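Putative cell adhesion protein (Bacteroides thetaiotaomicron, PDB 4DGU) is probably a fimbrillin-like pilus component of a human gut bacterium, with a likely part in cell adhesion, and binds zinc ions. Local coordinates at residues Phe14-Asp20 against Gln119-Phe125; Leu152-Gly156 against Val189-Ile194; Ala81-Ala85 against Gly104-Leu108. All blocks are in the same frame, centred on the assembly; numbering follows the deposited sequence. Where two conformers were deposited one is given.

Interaction 1: residues Phe14-Asp20 against Gln119-Phe125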
ATOM      1  N   PHE A  14      18.677 -17.050 -39.037  1.00 58.06           N
ATOM      2  CA  PHE A  14      18.899 -16.520 -37.699  1.00 54.41           C
ATOM      3  C   PHE A  14      18.565 -17.555 -36.639  1.00 57.72           C
ATOM      4  O   PHE A  14      17.639 -18.355 -36.813  1.00 57.37           O
ATOM      5  CB  PHE A  14      18.091 -15.224 -37.446  1.00 53.14           C
ATOM      6  CG  PHE A  14      16.582 -15.328 -37.486  1.00 51.86           C
ATOM      7  CD1 PHE A  14      15.856 -15.628 -36.340  1.00 52.64           C
ATOM      8  CD2 PHE A  14      15.881 -15.065 -38.654  1.00 51.59           C
ATOM      9  CE1 PHE A  14      14.463 -15.676 -36.372  1.00 52.32           C
ATOM     10  CE2 PHE A  14      14.486 -15.104 -38.674  1.00 53.30           C
ATOM     11  CZ  PHE A  14      13.789 -15.415 -37.542  1.00 51.48           C
ATOM     12  N   SER A  15      19.306 -17.508 -35.517  1.00 53.49           N
ATOM     13  CA  SER A  15      19.037 -18.359 -34.367  1.00 52.92           C
ATOM     14  C   SER A  15      18.206 -17.553 -33.351  1.00 55.12           C
ATOM     15  O   SER A  15      18.130 -16.315 -33.440  1.00 52.83           O
ATOM     16  CB  SER A  15      20.337 -18.878 -33.759  1.00 56.24           C
ATOM     17  OG  SER A  15      21.108 -17.828 -33.200  1.00 60.16           O
ATOM     18  N   ILE A  16      17.570 -18.255 -32.415  1.00 51.40           N
ATOM     19  CA  ILE A  16      16.756 -17.629 -31.383  1.00 50.22           C
ATOM     20  C   ILE A  16      17.408 -17.869 -30.011  1.00 56.62           C
ATOM     21  O   ILE A  16      17.970 -18.945 -29.758  1.00 58.12           O
ATOM     22  CB  ILE A  16      15.291 -18.166 -31.474  1.00 52.23           C
ATOM     23  CG1 ILE A  16      14.539 -17.644 -32.734  1.00 52.23           C
ATOM     24  CG2 ILE A  16      14.469 -18.009 -30.175  1.00 51.24           C
ATOM     25  CD1 ILE A  16      14.097 -16.197 -32.751  1.00 55.45           C
ATOM     26  N   SER A  17      17.336 -16.850 -29.142  1.00 52.69           N
ATOM     27  CA  SER A  17      17.775 -16.906 -27.750  1.00 52.29           C
ATOM     28  C   SER A  17      16.591 -16.499 -26.881  1.00 52.78           C
ATOM     29  O   SER A  17      15.827 -15.605 -27.255  1.00 51.99           O
ATOM     30  CB  SER A  17      19.019 -16.056 -27.504  1.00 56.55           C
ATOM     31  OG  SER A  17      18.716 -14.683 -27.347  1.00 68.27           O
ATOM     32  N   ILE A  18      16.406 -17.198 -25.759  1.00 48.00           N
ATOM     33  CA  ILE A  18      15.284 -16.990 -24.835  1.00 44.79           C
ATOM     34  C   ILE A  18      15.687 -16.041 -23.729  1.00 47.16           C
ATOM     35  O   ILE A  18      16.475 -16.393 -22.856  1.00 47.32           O
ATOM     36  CB  ILE A  18      14.761 -18.350 -24.272  1.00 46.73           C
ATOM     37  CG1 ILE A  18      14.467 -19.373 -25.403  1.00 46.13           C
ATOM     38  CG2 ILE A  18      13.552 -18.152 -23.320  1.00 45.85           C
ATOM     39  CD1 ILE A  18      13.450 -18.905 -26.522  1.00 47.18           C
ATOM     40  N   ASP A  19      15.119 -14.851 -23.739  1.00 43.27           N
ATOM     41  CA  ASP A  19      15.420 -13.857 -22.722  1.00 42.71           C
ATOM     42  C   ASP A  19      14.129 -13.484 -22.002  1.00 47.50           C
ATOM     43  O   ASP A  19      13.075 -14.031 -22.327  1.00 45.20           O
ATOM     44  CB  ASP A  19      16.114 -12.638 -23.364  1.00 44.71           C
ATOM     45  CG  ASP A  19      17.588 -12.825 -23.710  1.00 56.53           C
ATOM     46  OD1 ASP A  19      18.243 -13.728 -23.114  1.00 59.63           O
ATOM     47  OD2 ASP A  19      18.103 -12.040 -24.530  1.00 62.98           O
ATOM     48  N   ASP A  20      14.207 -12.593 -20.997  1.00 45.58           N
ATOM     49  CA  ASP A  20      13.042 -12.167 -20.218  1.00 44.40           C
ATOM     50  C   ASP A  20      12.675 -10.736 -20.502  1.00 46.44           C
ATOM     51  O   ASP A  20      13.562  -9.927 -20.719  1.00 45.77           O
ATOM     52  CB  ASP A  20      13.341 -12.310 -18.714  1.00 45.73           C
ATOM     53  CG  ASP A  20      13.568 -13.747 -18.290  1.00 51.26           C
ATOM     54  OD1 ASP A  20      12.591 -14.516 -18.251  1.00 50.66           O
ATOM     55  OD2 ASP A  20      14.717 -14.097 -17.977  1.00 59.69           O
ATOM     56  N   GLN A 119      22.365 -12.385 -37.027  1.00 54.61           N
ATOM     57  CA  GLN A 119      22.595 -13.814 -36.812  0.50 54.97           C
ATOM     58  C   GLN A 119      21.759 -14.339 -35.641  1.00 56.60           C
ATOM     59  O   GLN A 119      21.343 -15.494 -35.693  1.00 55.96           O
ATOM     60  CB  GLN A 119      24.093 -14.130 -36.618  0.50 58.44           C
ATOM     61  CG  GLN A 119      24.468 -15.626 -36.617  0.50 72.47           C
ATOM     62  CD  GLN A 119      23.923 -16.402 -37.795  0.50 82.79           C
ATOM     63  OE1 GLN A 119      24.485 -16.385 -38.900  0.50 76.94           O
ATOM     64  NE2 GLN A 119      22.832 -17.132 -37.566  0.50 66.05           N
ATOM     65  N   ASN A 120      21.473 -13.507 -34.624  1.00 50.76           N
ATOM     66  CA  ASN A 120      20.668 -13.942 -33.504  1.00 51.15           C
ATOM     67  C   ASN A 120      19.530 -12.982 -33.218  1.00 54.71           C
ATOM     68  O   ASN A 120      19.681 -11.772 -33.358  1.00 56.63           O
ATOM     69  CB  ASN A 120      21.541 -14.115 -32.241  1.00 55.71           C
ATOM     70  CG  ASN A 120      20.818 -14.804 -31.102  1.00 66.73           C
ATOM     71  OD1 ASN A 120      20.384 -14.177 -30.129  1.00 52.99           O
ATOM     72  ND2 ASN A 120      20.624 -16.103 -31.238  1.00 59.51           N
ATOM     73  N   VAL A 121      18.382 -13.543 -32.835  1.00 48.01           N
ATOM     74  CA  VAL A 121      17.177 -12.802 -32.494  1.00 46.07           C
ATOM     75  C   VAL A 121      16.824 -13.176 -31.040  1.00 48.03           C
ATOM     76  O   VAL A 121      16.616 -14.347 -30.748  1.00 46.46           O
ATOM     77  CB  VAL A 121      16.034 -13.082 -33.517  1.00 49.01           C
ATOM     78  CG1 VAL A 121      14.678 -12.565 -33.025  1.00 47.35           C
ATOM     79  CG2 VAL A 121      16.376 -12.498 -34.892  1.00 48.88           C
ATOM     80  N   SER A 122      16.828 -12.185 -30.131  1.00 44.61           N
ATOM     81  CA  SER A 122      16.504 -12.419 -28.717  1.00 45.16           C
ATOM     82  C   SER A 122      15.034 -12.157 -28.430  1.00 46.79           C
ATOM     83  O   SER A 122      14.599 -11.009 -28.486  1.00 47.57           O
ATOM     84  CB  SER A 122      17.357 -11.545 -27.803  1.00 50.87           C
ATOM     85  OG  SER A 122      18.733 -11.694 -28.111  1.00 71.32           O
ATOM     86  N   LEU A 123      14.281 -13.206 -28.128  1.00 41.91           N
ATOM     87  CA  LEU A 123      12.877 -13.089 -27.773  1.00 41.72           C
ATOM     88  C   LEU A 123      12.766 -12.779 -26.293  1.00 44.02           C
ATOM     89  O   LEU A 123      13.300 -13.540 -25.477  1.00 43.29           O
ATOM     90  CB  LEU A 123      12.084 -14.377 -28.112  1.00 42.27           C
ATOM     91  CG  LEU A 123      11.768 -14.639 -29.569  1.00 47.12           C
ATOM     92  CD1 LEU A 123      11.334 -16.046 -29.744  1.00 47.86           C
ATOM     93  CD2 LEU A 123      10.654 -13.716 -30.078  1.00 50.67           C
ATOM     94  N   LYS A 124      12.068 -11.663 -25.961  1.00 38.90           N
ATOM     95  CA  LYS A 124      11.848 -11.187 -24.579  1.00 37.12           C
ATOM     96  C   LYS A 124      10.486 -11.682 -24.097  1.00 39.30           C
ATOM     97  O   LYS A 124       9.440 -11.090 -24.419  1.00 37.69           O
ATOM     98  CB  LYS A 124      11.957  -9.646 -24.467  1.00 39.09           C
ATOM     99  CG  LYS A 124      13.214  -9.017 -25.103  1.00 56.40           C
ATOM    100  CD  LYS A 124      14.449  -9.147 -24.242  1.00 73.62           C
ATOM    101  CE  LYS A 124      15.496  -8.113 -24.584  1.00 92.85           C
ATOM    102  NZ  LYS A 124      15.208  -6.790 -23.948  1.00107.02           N
ATOM    103  N   PHE A 125      10.510 -12.780 -23.313  1.00 35.43           N
ATOM    104  CA  PHE A 125       9.291 -13.386 -22.827  1.00 36.00           C
ATOM    105  C   PHE A 125       8.737 -12.774 -21.523  1.00 41.68           C
ATOM    106  O   PHE A 125       9.453 -12.568 -20.533  1.00 40.94           O
ATOM    107  CB  PHE A 125       9.494 -14.886 -22.616  1.00 38.62           C
ATOM    108  CG  PHE A 125       9.426 -15.674 -23.902  1.00 41.14           C
ATOM    109  CD1 PHE A 125      10.569 -15.883 -24.671  1.00 43.01           C
ATOM    110  CD2 PHE A 125       8.214 -16.208 -24.348  1.00 41.82           C
ATOM    111  CE1 PHE A 125      10.496 -16.620 -25.859  1.00 43.96           C
ATOM    112  CE2 PHE A 125       8.148 -16.931 -25.540  1.00 44.29           C
ATOM    113  CZ  PHE A 125       9.288 -17.134 -26.286  1.00 41.65           C
TER
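Ser15, Ser17 and Asp19 exchange backbone hydrogen bonds with Gln119, Val121, Leu123 and Phe125, joining strands 14-20 and 120-125 as a parallel pair in the mixed sheet of the fimbrillin-like fold. The ladder runs the full length of the contact; one of its rungs, from Leu123 N to Ser17 O, measures 3.0 Å. The two faces differ in chemistry. Ser15, Asn120, Ser17 and Ser122 make a polar row, continued by Asp19, a zinc-binding residue with no zinc on it in this chain. With CG of Asn120 anti to its own nitrogen (chi1 -170°), the amide lies across the strand: ND2 donates to Ser15 OG over 2.7 Å, the hydroxyl sitting practically in the amide plane, while OD1 faces Ser17 OG at 3.3 Å, a weak contact. Ser17 OG is also 3.1 Å from Ser122 OG. Phe14, Ile16, Val121, Leu123, Ile18 and Phe125 line the apolar face. Phe14 has CG between the backbone N and the carbonyl carbon (chi1 63°), which brings CD1 obliquely to within 3.5 Å of Val121 CG2. The other Val121 branch, CG1, lies alongside Ile16 CD1, and the same isoleucine sends CG2 to Leu123 CD1. Beyond the pair, Met48, Trp67 and Phe79 help bury this face. Asp20, at the end of the strand, turns its carboxylate to Asn31 and to the backbone of Ala36. Ile18 crosses the Phe125 ring obliquely, its CD1 3.8 Å from CE1, and Asp19 O lies in the plane of that ring at its edge, 3.9 Å from CD1.

Interaction 2: residues Leu152-Gly156 against Val189-Ile194. With ZN (zinc ion), chain C.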
ATOM      1  N   LEU A 152     -10.119 -20.315  -7.054  1.00 50.15           N
ATOM      2  CA  LEU A 152     -10.036 -19.209  -8.004  1.00 48.72           C
ATOM      3  C   LEU A 152     -10.709 -19.548  -9.321  1.00 55.29           C
ATOM      4  O   LEU A 152     -11.003 -20.704  -9.590  1.00 57.45           O
ATOM      5  CB  LEU A 152      -8.560 -18.887  -8.276  1.00 46.84           C
ATOM      6  CG  LEU A 152      -7.739 -18.322  -7.127  1.00 50.43           C
ATOM      7  CD1 LEU A 152      -6.282 -18.274  -7.496  1.00 47.82           C
ATOM      8  CD2 LEU A 152      -8.249 -16.934  -6.690  1.00 53.32           C
ATOM      9  N   LYS A 153     -10.900 -18.541 -10.171  1.00 50.50           N
ATOM     10  CA  LYS A 153     -11.471 -18.729 -11.493  1.00 49.14           C
ATOM     11  C   LYS A 153     -10.375 -19.332 -12.377  1.00 53.43           C
ATOM     12  O   LYS A 153      -9.220 -18.885 -12.365  1.00 50.49           O
ATOM     13  CB  LYS A 153     -12.041 -17.407 -12.010  1.00 50.50           C
ATOM     14  CG  LYS A 153     -13.260 -16.979 -11.203  1.00 62.23           C
ATOM     15  CD  LYS A 153     -13.658 -15.531 -11.403  1.00 70.20           C
ATOM     16  CE  LYS A 153     -14.545 -15.038 -10.274  1.00 79.32           C
ATOM     17  NZ  LYS A 153     -15.765 -15.874 -10.083  1.00 96.43           N
ATOM     18  N   ASN A 154     -10.721 -20.411 -13.085  1.00 53.63           N
ATOM     19  CA  ASN A 154      -9.770 -21.206 -13.839  1.00 52.84           C
ATOM     20  C   ASN A 154     -10.042 -21.213 -15.354  1.00 59.81           C
ATOM     21  O   ASN A 154      -9.481 -22.050 -16.066  1.00 61.70           O
ATOM     22  CB  ASN A 154      -9.814 -22.614 -13.247  1.00 53.79           C
ATOM     23  CG  ASN A 154      -8.704 -23.524 -13.654  1.00 64.60           C
ATOM     24  OD1 ASN A 154      -7.527 -23.213 -13.502  1.00 54.85           O
ATOM     25  ND2 ASN A 154      -9.071 -24.676 -14.180  1.00 54.82           N
ATOM     26  N   GLU A 155     -10.858 -20.262 -15.865  1.00 55.55           N
ATOM     27  CA  GLU A 155     -11.127 -20.151 -17.310  1.00 55.66           C
ATOM     28  C   GLU A 155     -11.062 -18.716 -17.772  1.00 56.32           C
ATOM     29  O   GLU A 155     -11.601 -17.824 -17.132  1.00 55.05           O
ATOM     30  CB  GLU A 155     -12.482 -20.749 -17.729  1.00 60.01           C
ATOM     31  CG  GLU A 155     -12.497 -22.259 -17.861  1.00 69.52           C
ATOM     32  CD  GLU A 155     -12.774 -22.985 -16.561  1.00 82.34           C
ATOM     33  OE1 GLU A 155     -13.524 -22.434 -15.719  1.00 57.32           O
ATOM     34  OE2 GLU A 155     -12.258 -24.114 -16.394  1.00 73.65           O
ATOM     35  N   GLY A 156     -10.385 -18.505 -18.887  1.00 52.77           N
ATOM     36  CA  GLY A 156     -10.215 -17.178 -19.450  1.00 50.95           C
ATOM     37  C   GLY A 156      -9.997 -17.189 -20.938  1.00 54.57           C
ATOM     38  O   GLY A 156     -10.037 -18.234 -21.582  1.00 53.37           O
ATOM     39  N   VAL A 189      -1.780 -19.640 -12.114  1.00 41.66           N
ATOM     40  CA  VAL A 189      -3.204 -19.287 -12.094  1.00 40.69           C
ATOM     41  C   VAL A 189      -3.427 -18.199 -13.136  1.00 44.73           C
ATOM     42  O   VAL A 189      -2.475 -17.559 -13.595  1.00 41.78           O
ATOM     43  CB  VAL A 189      -3.759 -18.912 -10.688  1.00 42.33           C
ATOM     44  CG1 VAL A 189      -3.755 -20.116  -9.742  1.00 42.30           C
ATOM     45  CG2 VAL A 189      -3.022 -17.722 -10.075  1.00 40.23           C
ATOM     46  N   LEU A 190      -4.674 -18.013 -13.545  1.00 43.47           N
ATOM     47  CA  LEU A 190      -4.944 -16.996 -14.543  1.00 43.98           C
ATOM     48  C   LEU A 190      -5.071 -15.630 -13.871  1.00 48.44           C
ATOM     49  O   LEU A 190      -5.523 -15.592 -12.722  1.00 47.91           O
ATOM     50  CB  LEU A 190      -6.192 -17.335 -15.369  1.00 45.44           C
ATOM     51  CG  LEU A 190      -6.203 -18.675 -16.125  1.00 50.87           C
ATOM     52  CD1 LEU A 190      -7.544 -18.911 -16.770  1.00 51.89           C
ATOM     53  CD2 LEU A 190      -5.097 -18.744 -17.197  1.00 49.51           C
ATOM     54  N   PRO A 191      -4.609 -14.518 -14.525  1.00 43.86           N
ATOM     55  CA  PRO A 191      -4.733 -13.179 -13.894  1.00 42.33           C
ATOM     56  C   PRO A 191      -6.178 -12.811 -13.568  1.00 47.32           C
ATOM     57  O   PRO A 191      -7.070 -12.926 -14.399  1.00 47.88           O
ATOM     58  CB  PRO A 191      -4.166 -12.228 -14.952  1.00 43.33           C
ATOM     59  CG  PRO A 191      -3.402 -13.079 -15.888  1.00 47.35           C
ATOM     60  CD  PRO A 191      -4.018 -14.425 -15.880  1.00 43.66           C
ATOM     61  N   GLN A 192      -6.400 -12.401 -12.323  1.00 45.41           N
ATOM     62  CA  GLN A 192      -7.693 -12.027 -11.768  1.00 45.16           C
ATOM     63  C   GLN A 192      -7.498 -11.238 -10.490  1.00 51.07           C
ATOM     64  O   GLN A 192      -6.428 -11.299  -9.879  1.00 49.91           O
ATOM     65  CB  GLN A 192      -8.551 -13.277 -11.487  1.00 46.25           C
ATOM     66  CG  GLN A 192      -7.883 -14.304 -10.568  1.00 47.41           C
ATOM     67  CD  GLN A 192      -8.523 -15.659 -10.657  1.00 57.68           C
ATOM     68  OE1 GLN A 192      -9.516 -15.942 -10.011  1.00 54.87           O
ATOM     69  NE2 GLN A 192      -7.970 -16.529 -11.463  1.00 53.70           N
ATOM     70  N   LYS A 193      -8.551 -10.546 -10.059  1.00 50.14           N
ATOM     71  CA  LYS A 193      -8.540  -9.805  -8.827  1.00 50.16           C
ATOM     72  C   LYS A 193      -8.915 -10.715  -7.658  1.00 53.65           C
ATOM     73  O   LYS A 193      -9.930 -11.414  -7.697  1.00 53.90           O
ATOM     74  CB  LYS A 193      -9.488  -8.588  -8.914  1.00 53.95           C
ATOM     75  CG  LYS A 193      -9.676  -7.833  -7.595  1.00 66.08           C
ATOM     76  CD  LYS A 193      -9.164  -6.417  -7.674  1.00 78.69           C
ATOM     77  CE  LYS A 193      -9.273  -5.705  -6.348  1.00 91.35           C
ATOM     78  NZ  LYS A 193     -10.667  -5.239  -6.040  1.00 98.22           N
ATOM     79  N   ILE A 194      -8.095 -10.665  -6.601  1.00 49.46           N
ATOM     80  CA  ILE A 194      -8.370 -11.338  -5.323  1.00 49.30           C
ATOM     81  C   ILE A 194      -8.668 -10.212  -4.340  1.00 49.95           C
ATOM     82  O   ILE A 194      -7.861  -9.297  -4.218  1.00 47.19           O
ATOM     83  CB  ILE A 194      -7.200 -12.241  -4.848  1.00 51.51           C
ATOM     84  CG1 ILE A 194      -6.899 -13.391  -5.839  1.00 51.01           C
ATOM     85  CG2 ILE A 194      -7.489 -12.773  -3.432  1.00 52.91           C
ATOM     86  CD1 ILE A 194      -5.558 -14.047  -5.605  1.00 47.21           C
TER
HETATM   87 ZN    ZN C 301     -13.596 -24.969 -14.991  1.00 63.41          ZN
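Gln192 sets CG between its backbone N and carbonyl carbon (chi1 56°) and then runs extended (chi2 -162°), which carries its amide across to the backbone of Lys153. There it mimics a strand partner: OE1 accepts from Lys153 N at 2.9 Å and NE2 donates to Lys153 O at 2.8 Å, both bonds lying on lone pairs in the carbonyl planes. NE2 also bonds to Leu190 O at 2.9 Å, so three bonds grip the buried amide and fix its rotation. With an alanine in its place, the N-H and C=O of Lys153 would probably lose these mates and a gap would open beside Leu152. Leu152 lays CB 3.5 Å from Gln192 OE1, while CD1 and CD2 meet Val189 and Ile194 at about right angles. Leu190 CD1 packs on the backbone of Glu155 and Gly156, 3.6 Å from Gly156 N. Glu155 points away from 189-194 and grips a zinc ion unevenly, OE2 at 2.1 Å and OE1 at 2.6 Å, a site shared with Glu174. The contact joins the broken strand 147-159 to the run from strand 188-189 into strand 193-194, with Ile165 and Ile167 against Leu190 and Val130 of strand 120-135 against Val189.

Interaction 3: residues Ala81-Ala85 against Gly104-Leu108. With ZN (zinc ion), chain D.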
ATOM      1  N   ALA A  81       5.934 -14.648 -30.137  1.00 41.29           N
ATOM      2  CA  ALA A  81       6.045 -16.067 -29.840  1.00 41.57           C
ATOM      3  C   ALA A  81       5.208 -16.485 -28.641  1.00 47.47           C
ATOM      4  O   ALA A  81       5.124 -15.751 -27.656  1.00 48.39           O
ATOM      5  CB  ALA A  81       7.507 -16.434 -29.605  1.00 42.27           C
ATOM      6  N   HIS A  82       4.624 -17.687 -28.716  1.00 44.33           N
ATOM      7  CA  HIS A  82       3.859 -18.319 -27.640  1.00 42.99           C
ATOM      8  C   HIS A  82       4.576 -19.555 -27.137  1.00 45.68           C
ATOM      9  O   HIS A  82       5.094 -20.331 -27.932  1.00 44.79           O
ATOM     10  CB  HIS A  82       2.441 -18.709 -28.103  1.00 44.00           C
ATOM     11  CG  HIS A  82       1.526 -17.549 -28.325  1.00 46.48           C
ATOM     12  ND1 HIS A  82       0.716 -17.056 -27.314  1.00 47.51           N
ATOM     13  CD2 HIS A  82       1.321 -16.822 -29.448  1.00 48.76           C
ATOM     14  CE1 HIS A  82       0.043 -16.050 -27.852  1.00 47.61           C
ATOM     15  NE2 HIS A  82       0.377 -15.866 -29.133  1.00 48.30           N
ATOM     16  N   TYR A  83       4.614 -19.720 -25.810  1.00 43.58           N
ATOM     17  CA  TYR A  83       5.145 -20.896 -25.143  1.00 44.57           C
ATOM     18  C   TYR A  83       4.205 -21.286 -24.009  1.00 49.65           C
ATOM     19  O   TYR A  83       3.950 -20.470 -23.142  1.00 47.19           O
ATOM     20  CB  TYR A  83       6.588 -20.764 -24.623  1.00 45.48           C
ATOM     21  CG  TYR A  83       7.038 -22.077 -24.019  1.00 48.26           C
ATOM     22  CD1 TYR A  83       7.369 -23.162 -24.832  1.00 51.41           C
ATOM     23  CD2 TYR A  83       6.997 -22.283 -22.639  1.00 48.95           C
ATOM     24  CE1 TYR A  83       7.683 -24.404 -24.285  1.00 54.83           C
ATOM     25  CE2 TYR A  83       7.304 -23.526 -22.079  1.00 51.13           C
ATOM     26  CZ  TYR A  83       7.656 -24.581 -22.908  1.00 60.25           C
ATOM     27  OH  TYR A  83       7.968 -25.802 -22.367  1.00 62.85           O
ATOM     28  N   PRO A  84       3.675 -22.527 -23.994  1.00 49.80           N
ATOM     29  CA  PRO A  84       3.866 -23.622 -24.984  1.00 50.34           C
ATOM     30  C   PRO A  84       3.290 -23.273 -26.376  1.00 54.40           C
ATOM     31  O   PRO A  84       2.529 -22.305 -26.499  1.00 53.40           O
ATOM     32  CB  PRO A  84       3.116 -24.799 -24.336  1.00 52.96           C
ATOM     33  CG  PRO A  84       2.982 -24.447 -22.872  1.00 56.66           C
ATOM     34  CD  PRO A  84       2.800 -22.955 -22.887  1.00 51.56           C
ATOM     35  N   ALA A  85       3.650 -24.045 -27.421  1.00 51.72           N
ATOM     36  CA  ALA A  85       3.177 -23.828 -28.801  1.00 53.50           C
ATOM     37  C   ALA A  85       1.634 -23.889 -28.916  1.00 61.21           C
ATOM     38  O   ALA A  85       0.978 -24.589 -28.145  1.00 63.13           O
ATOM     39  CB  ALA A  85       3.800 -24.855 -29.737  1.00 55.48           C
ATOM     40  N   GLY A 104      -3.146 -23.727 -14.476  1.00 56.10           N
ATOM     41  CA  GLY A 104      -2.271 -24.871 -14.257  1.00 56.67           C
ATOM     42  C   GLY A 104      -0.925 -24.649 -14.914  1.00 57.95           C
ATOM     43  O   GLY A 104       0.019 -24.184 -14.272  1.00 57.03           O
ATOM     44  N   GLN A 105      -0.850 -24.950 -16.213  1.00 53.39           N
ATOM     45  CA  GLN A 105       0.346 -24.800 -17.039  1.00 51.29           C
ATOM     46  C   GLN A 105       0.573 -23.316 -17.333  1.00 50.90           C
ATOM     47  O   GLN A 105      -0.360 -22.603 -17.699  1.00 49.12           O
ATOM     48  CB  GLN A 105       0.198 -25.648 -18.337  1.00 53.72           C
ATOM     49  CG  GLN A 105       1.209 -25.410 -19.486  1.00 57.46           C
ATOM     50  CD  GLN A 105       2.659 -25.698 -19.143  1.00 71.52           C
ATOM     51  OE1 GLN A 105       3.543 -24.851 -19.318  1.00 62.15           O
ATOM     52  NE2 GLN A 105       2.954 -26.893 -18.638  1.00 69.20           N
ATOM     53  N   GLU A 106       1.819 -22.859 -17.157  1.00 45.64           N
ATOM     54  CA  GLU A 106       2.232 -21.485 -17.453  1.00 43.37           C
ATOM     55  C   GLU A 106       2.115 -21.175 -18.954  1.00 47.49           C
ATOM     56  O   GLU A 106       2.267 -22.085 -19.780  1.00 47.73           O
ATOM     57  CB  GLU A 106       3.695 -21.244 -17.011  1.00 43.73           C
ATOM     58  CG  GLU A 106       4.751 -21.990 -17.819  1.00 46.63           C
ATOM     59  CD  GLU A 106       6.193 -21.833 -17.383  1.00 63.19           C
ATOM     60  OE1 GLU A 106       6.508 -20.889 -16.619  1.00 51.62           O
ATOM     61  OE2 GLU A 106       7.018 -22.670 -17.817  1.00 53.44           O
ATOM     62  N   HIS A 107       1.871 -19.892 -19.289  1.00 41.64           N
ATOM     63  CA  HIS A 107       1.787 -19.405 -20.652  1.00 41.05           C
ATOM     64  C   HIS A 107       2.603 -18.143 -20.766  1.00 44.02           C
ATOM     65  O   HIS A 107       2.436 -17.193 -19.983  1.00 40.77           O
ATOM     66  CB  HIS A 107       0.334 -19.192 -21.089  1.00 43.16           C
ATOM     67  CG  HIS A 107      -0.382 -20.486 -21.336  1.00 48.09           C
ATOM     68  ND1 HIS A 107      -0.159 -21.226 -22.498  1.00 50.81           N
ATOM     69  CD2 HIS A 107      -1.222 -21.173 -20.531  1.00 49.05           C
ATOM     70  CE1 HIS A 107      -0.895 -22.310 -22.372  1.00 51.05           C
ATOM     71  NE2 HIS A 107      -1.549 -22.324 -21.206  1.00 51.15           N
ATOM     72  N   LEU A 108       3.562 -18.181 -21.683  1.00 44.43           N
ATOM     73  CA  LEU A 108       4.514 -17.105 -21.933  1.00 44.95           C
ATOM     74  C   LEU A 108       4.339 -16.554 -23.348  1.00 47.27           C
ATOM     75  O   LEU A 108       3.977 -17.275 -24.292  1.00 46.43           O
ATOM     76  CB  LEU A 108       5.980 -17.570 -21.689  1.00 45.77           C
ATOM     77  CG  LEU A 108       6.225 -18.697 -20.626  1.00 51.48           C
ATOM     78  CD1 LEU A 108       7.657 -19.198 -20.677  1.00 53.20           C
ATOM     79  CD2 LEU A 108       5.954 -18.235 -19.242  1.00 50.14           C
TER
HETATM   80 ZN    ZN D 302      -2.759 -23.956 -20.467  1.00 68.49          ZN
HETATM   81  O   HOH W   1       1.105 -17.883 -24.515  1.00 38.19           O
HETATM   82  O   HOH W   2       1.070 -20.500 -24.961  1.00 42.80           O
HETATM   83  O   HOH W   3      -2.666 -23.832 -18.232  1.00 61.27           O
HETATM   84  O   HOH W   4      -4.893 -23.547 -21.172  1.00 56.81           O
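Tyr83 and Leu108 form the tight part of this contact: Tyr83 N donates to Leu108 O at 2.9 Å, and Leu108 N returns a nearly straight bond to Tyr83 O at 2.7 Å. Leu108 O takes a second bond from a water that also meets His82 ND1. With CG anti to the backbone N (chi1 -177°), the Tyr83 ring lies alongside Leu108, pointing the same way, its CD2 3.7 Å from Leu108 CD1; the tyrosine OH hydrogen-bonds to Glu44. This is an antiparallel, hydrogen-bonded bridge where strand 77-83 ends and strand 108-114 begins, in the mixed sheet of the fimbrillin-like fold. Past the bridge the chains part. Pro84, after a cis peptide, places CD 3.3 Å from Glu106 O and also against the His107 ring, which it crosses at about a right angle. Water takes over on this looser side. One molecule lies in the plane of the His107 ring at its edge, accepting from ND1 and donating to Pro84 O, and so helps orient the ring, which binds a zinc ion through His107 NE2, 2.2 Å away. Two waters also bind the zinc, and one of them donates a hydrogen bond to Gln105 O, 2.7 Å away.

Overall arrangement
Interactions 1 and 3 both reach the same mixed sheet, with interaction 3 nested inside the chain loop that interaction 1 closes. They touch: Phe125 packs on Leu108 and Ala81, and Leu123 also meets Ala81. Both are partly buried, interaction 1 with an apolar inner face and a more exposed polar one, interaction 3 with its exposed end at Gln105. Interaction 2, the most buried, lies about 30 Å from interaction 1 between centres. A long backbone ladder makes interaction 1, a single bridge with waters interaction 3, and a glutamine amide interaction 2. Glu155 in interaction 2 and His107 in interaction 3 hold zinc here; Asp19 of interaction 1 is a recorded zinc ligand.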